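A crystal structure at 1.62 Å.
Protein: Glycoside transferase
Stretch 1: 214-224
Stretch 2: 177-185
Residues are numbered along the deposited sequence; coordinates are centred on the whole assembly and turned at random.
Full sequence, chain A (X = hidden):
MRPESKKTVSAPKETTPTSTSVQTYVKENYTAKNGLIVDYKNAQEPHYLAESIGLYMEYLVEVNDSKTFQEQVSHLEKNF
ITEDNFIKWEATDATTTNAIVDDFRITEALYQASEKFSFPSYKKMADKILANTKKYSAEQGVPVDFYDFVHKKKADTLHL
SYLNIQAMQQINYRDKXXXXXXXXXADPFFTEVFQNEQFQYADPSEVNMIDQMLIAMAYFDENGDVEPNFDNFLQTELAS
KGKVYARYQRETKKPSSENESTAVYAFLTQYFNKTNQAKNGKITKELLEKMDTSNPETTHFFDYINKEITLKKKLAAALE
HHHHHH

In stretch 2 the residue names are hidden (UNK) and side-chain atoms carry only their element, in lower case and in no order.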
# COMPACT_ATOMS: atom_id res chain seq x y z
N LEU A 214 -7.05 0.60 -4.87
CA LEU A 214 -5.67 0.36 -5.29
C LEU A 214 -5.60 -0.00 -6.77
O LEU A 214 -4.70 0.44 -7.48
CB LEU A 214 -5.04 -0.72 -4.42
CG LEU A 214 -4.76 -0.25 -2.98
CD1 LEU A 214 -4.40 -1.44 -2.11
CD2 LEU A 214 -3.63 0.79 -2.98
N ILE A 215 -6.56 -0.79 -7.26
CA ILE A 215 -6.59 -1.13 -8.69
C ILE A 215 -6.84 0.12 -9.51
O ILE A 215 -6.21 0.35 -10.55
CB ILE A 215 -7.66 -2.20 -8.98
CG1 ILE A 215 -7.35 -3.47 -8.20
CG2 ILE A 215 -7.76 -2.48 -10.51
CD1 ILE A 215 -8.51 -4.43 -8.14
N ALA A 216 -7.78 0.96 -9.06
CA ALA A 216 -8.09 2.16 -9.82
C ALA A 216 -6.89 3.08 -9.93
O ALA A 216 -6.67 3.71 -10.97
CB ALA A 216 -9.25 2.92 -9.15
N MET A 217 -6.11 3.19 -8.84
CA MET A 217 -4.92 4.03 -8.90
C MET A 217 -3.85 3.43 -9.82
O MET A 217 -3.21 4.16 -10.57
CB MET A 217 -4.39 4.27 -7.49
CG MET A 217 -5.17 5.40 -6.84
SD MET A 217 -4.52 5.94 -5.27
CE MET A 217 -4.84 4.48 -4.39
N ALA A 218 -3.66 2.11 -9.77
CA ALA A 218 -2.72 1.48 -10.69
C ALA A 218 -3.19 1.64 -12.13
O ALA A 218 -2.38 1.84 -13.04
CB ALA A 218 -2.56 0.00 -10.35
N TYR A 219 -4.50 1.53 -12.35
CA TYR A 219 -5.05 1.73 -13.69
C TYR A 219 -4.69 3.10 -14.22
O TYR A 219 -4.23 3.24 -15.37
CB TYR A 219 -6.56 1.55 -13.64
CG TYR A 219 -7.21 1.50 -14.99
CD1 TYR A 219 -7.58 2.66 -15.65
CD2 TYR A 219 -7.47 0.28 -15.60
CE1 TYR A 219 -8.19 2.61 -16.88
CE2 TYR A 219 -8.08 0.22 -16.83
CZ TYR A 219 -8.43 1.39 -17.46
OH TYR A 219 -9.04 1.31 -18.69
N PHE A 220 -4.92 4.14 -13.43
CA PHE A 220 -4.60 5.49 -13.87
C PHE A 220 -3.10 5.65 -14.07
O PHE A 220 -2.65 6.27 -15.04
CB PHE A 220 -5.09 6.52 -12.86
CG PHE A 220 -4.80 7.92 -13.27
CD1 PHE A 220 -3.78 8.63 -12.65
CD2 PHE A 220 -5.53 8.54 -14.27
CE1 PHE A 220 -3.49 9.94 -13.04
CE2 PHE A 220 -5.25 9.84 -14.64
CZ PHE A 220 -4.23 10.54 -14.02
N ASP A 221 -2.31 5.10 -13.15
CA ASP A 221 -0.85 5.23 -13.23
C ASP A 221 -0.30 4.64 -14.52
O ASP A 221 0.62 5.21 -15.12
CB ASP A 221 -0.20 4.56 -12.03
CG ASP A 221 -0.35 5.36 -10.76
OD1 ASP A 221 -0.73 6.54 -10.83
OD2 ASP A 221 -0.08 4.79 -9.68
N GLU A 222 -0.82 3.49 -14.94
CA GLU A 222 -0.30 2.82 -16.12
C GLU A 222 -0.92 3.37 -17.40
O GLU A 222 -0.22 3.60 -18.39
CB GLU A 222 -0.54 1.31 -16.03
CG GLU A 222 -0.31 0.54 -17.35
CD GLU A 222 1.11 0.71 -17.88
OE1 GLU A 222 2.01 1.00 -17.08
OE2 GLU A 222 1.30 0.56 -19.10
N ASN A 223 -2.24 3.57 -17.40
CA ASN A 223 -2.96 3.86 -18.63
C ASN A 223 -3.13 5.35 -18.91
O ASN A 223 -3.44 5.71 -20.05
CB ASN A 223 -4.33 3.17 -18.61
CG ASN A 223 -4.20 1.66 -18.56
OD1 ASN A 223 -3.43 1.08 -19.32
ND2 ASN A 223 -4.95 1.02 -17.67
N GLY A 224 -2.96 6.21 -17.90
CA GLY A 224 -3.03 7.64 -18.10
C GLY A 224 -4.42 8.22 -18.09
O GLY A 224 -4.58 9.43 -18.29
N UNK A 177 4.35 -7.37 -18.68
CA UNK A 177 4.00 -7.38 -17.26
C UNK A 177 2.81 -6.47 -16.97
O UNK A 177 2.13 -6.66 -15.96
c UNK A 177 5.19 -6.94 -16.41
N UNK A 178 2.56 -5.50 -17.84
CA UNK A 178 1.52 -4.51 -17.62
C UNK A 178 0.22 -4.85 -18.33
O UNK A 178 -0.78 -4.15 -18.14
c UNK A 178 3.25 -2.68 -17.31
c UNK A 178 4.26 -1.51 -15.46
c UNK A 178 4.52 -3.01 -17.75
c UNK A 178 3.14 -1.93 -16.14
o UNK A 178 6.62 -1.43 -15.21
c UNK A 178 5.66 -2.61 -17.06
c UNK A 178 5.51 -1.86 -15.91
c UNK A 178 2.01 -3.13 -18.06
N UNK A 179 0.21 -5.93 -19.12
CA UNK A 179 -1.02 -6.30 -19.82
C UNK A 179 -2.21 -6.47 -18.89
O UNK A 179 -3.31 -6.04 -19.28
c UNK A 179 -1.91 -7.89 -21.66
c UNK A 179 -0.80 -7.57 -20.65
c UNK A 179 -1.95 -9.37 -22.03
c UNK A 179 -1.71 -7.05 -22.90
N UNK A 180 -2.09 -7.06 -17.69
CA UNK A 180 -3.28 -7.17 -16.83
C UNK A 180 -3.91 -5.82 -16.52
O UNK A 180 -5.13 -5.66 -16.71
c UNK A 180 -2.75 -7.87 -15.58
c UNK A 180 -1.63 -8.74 -16.12
c UNK A 180 -0.99 -7.90 -17.19
N UNK A 181 -3.13 -4.84 -16.07
CA UNK A 181 -3.73 -3.56 -15.71
C UNK A 181 -4.09 -2.72 -16.94
O UNK A 181 -4.95 -1.83 -16.86
c UNK A 181 -4.64 -2.15 -13.06
c UNK A 181 -2.80 -2.80 -14.74
c UNK A 181 -3.54 -1.67 -14.01
c UNK A 181 -1.57 -2.27 -15.46
N UNK A 182 -3.49 -3.00 -18.09
CA UNK A 182 -3.88 -2.32 -19.32
C UNK A 182 -5.21 -2.80 -19.86
O UNK A 182 -5.86 -2.05 -20.60
c UNK A 182 -1.56 -1.71 -20.17
n UNK A 182 0.71 -1.44 -21.01
c UNK A 182 -2.82 -2.51 -20.40
c UNK A 182 -0.41 -2.16 -21.06
o UNK A 182 -0.53 -3.16 -21.77
N UNK A 183 -5.63 -4.02 -19.52
CA UNK A 183 -6.77 -4.64 -20.18
C UNK A 183 -7.93 -4.97 -19.24
O UNK A 183 -8.97 -5.44 -19.71
o UNK A 183 -5.71 -6.84 -20.03
c UNK A 183 -6.32 -5.91 -20.93
c UNK A 183 -5.31 -5.55 -22.00
N UNK A 184 -7.78 -4.73 -17.94
CA UNK A 184 -8.86 -5.00 -17.00
C UNK A 184 -10.02 -4.03 -17.25
O UNK A 184 -9.82 -2.89 -17.69
c UNK A 184 -7.95 -3.47 -15.21
c UNK A 184 -9.38 -5.42 -14.55
c UNK A 184 -8.35 -4.90 -15.55
N UNK A 185 -11.24 -4.51 -16.98
CA UNK A 185 -12.45 -3.71 -17.04
C UNK A 185 -13.08 -3.61 -15.66
O UNK A 185 -12.87 -4.47 -14.80
c UNK A 185 -13.48 -4.33 -18.01
n UNK A 185 -13.25 -5.36 -20.17
o UNK A 185 -12.41 -3.31 -19.87
c UNK A 185 -13.01 -4.29 -19.44
O HOH W 1 -4.71 -0.03 -21.98

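Position 177 carries a single side-chain carbon, too short to reach stretch 1. One carbon beyond CA defines Ala-177, a small residue that fits a buried site.

Position 178 has one carbon leading to a six-carbon ring that bears an oxygen. One ring carbon lies 3.3 Å from OE1 of Glu-222. A phenol ring makes this Tyr-178, whose broad side chain helps fill a buried place; the atom near the carboxylate is CD1.

Position 179 shows four carbons, forked at the second; its CA-to-CB bond points away from stretch 1, and the side chain makes no contact with it. That pattern is Leu-179, here exposed.

At position 180 three carbons close a ring onto the backbone nitrogen, which identifies Pro-180. Its nitrogen has no hydrogen to donate, a loss tolerated near the start of helix 179-183, and its O still accepts a bond from the backbone N of position 183 at 3.3 Å.

Position 181 holds four carbons, forked at the first, with one arm two carbons long, and it sits among Ile-215, Ala-218, Tyr-219 and Glu-222. This is Ile-181. Its CD1 lies 4.0 Å from both CG2 of Ile-215 and CB of Ala-218, while its CG2 lies 3.6 Å from CG of Glu-222; the beta branch thus lets both arms make contacts in one hole.

Position 182 has three carbons in a row, the third carrying an oxygen and a nitrogen, and its nitrogen lies 2.8 Å from OE2 of Glu-222. This is Gln-182, whose NE2 donates a hydrogen bond to that oxygen; the amide suits a partly exposed site beside a carboxylate.

At position 183 one carbon carries an oxygen and a carbon, which makes Thr-183. Its CA-to-CB bond points away from stretch 1, and its OG1 donates to O of Leu-179 at 2.6 Å, satisfying the hydroxyl within its own helix.

Position 184 has one carbon bearing two more, one of which lies 3.8 Å from CD2 of Tyr-219. The compact fork is Val-184, and the atom in contact is CG1, an apolar contact for a buried side chain just past the helix.

Position 185 ends in a carbon with an oxygen and a nitrogen, one carbon shorter than a glutamine. Asn-185 is exposed and does not touch stretch 1, so its polar amide is at home there.

The two helices cross nearly at right angles, with Ile-181 as the knob in the hole. Polar contacts flank it: ND2 of Asn-223 donates to O of Ile-181 at 3.0 Å, Gln-182 binds Glu-222, and a water donates to both O of Gln-182 (2.7 Å) and OD1 of Asn-223 (3.2 Å).

Stretch 2 177-185: AYLPIQTVN
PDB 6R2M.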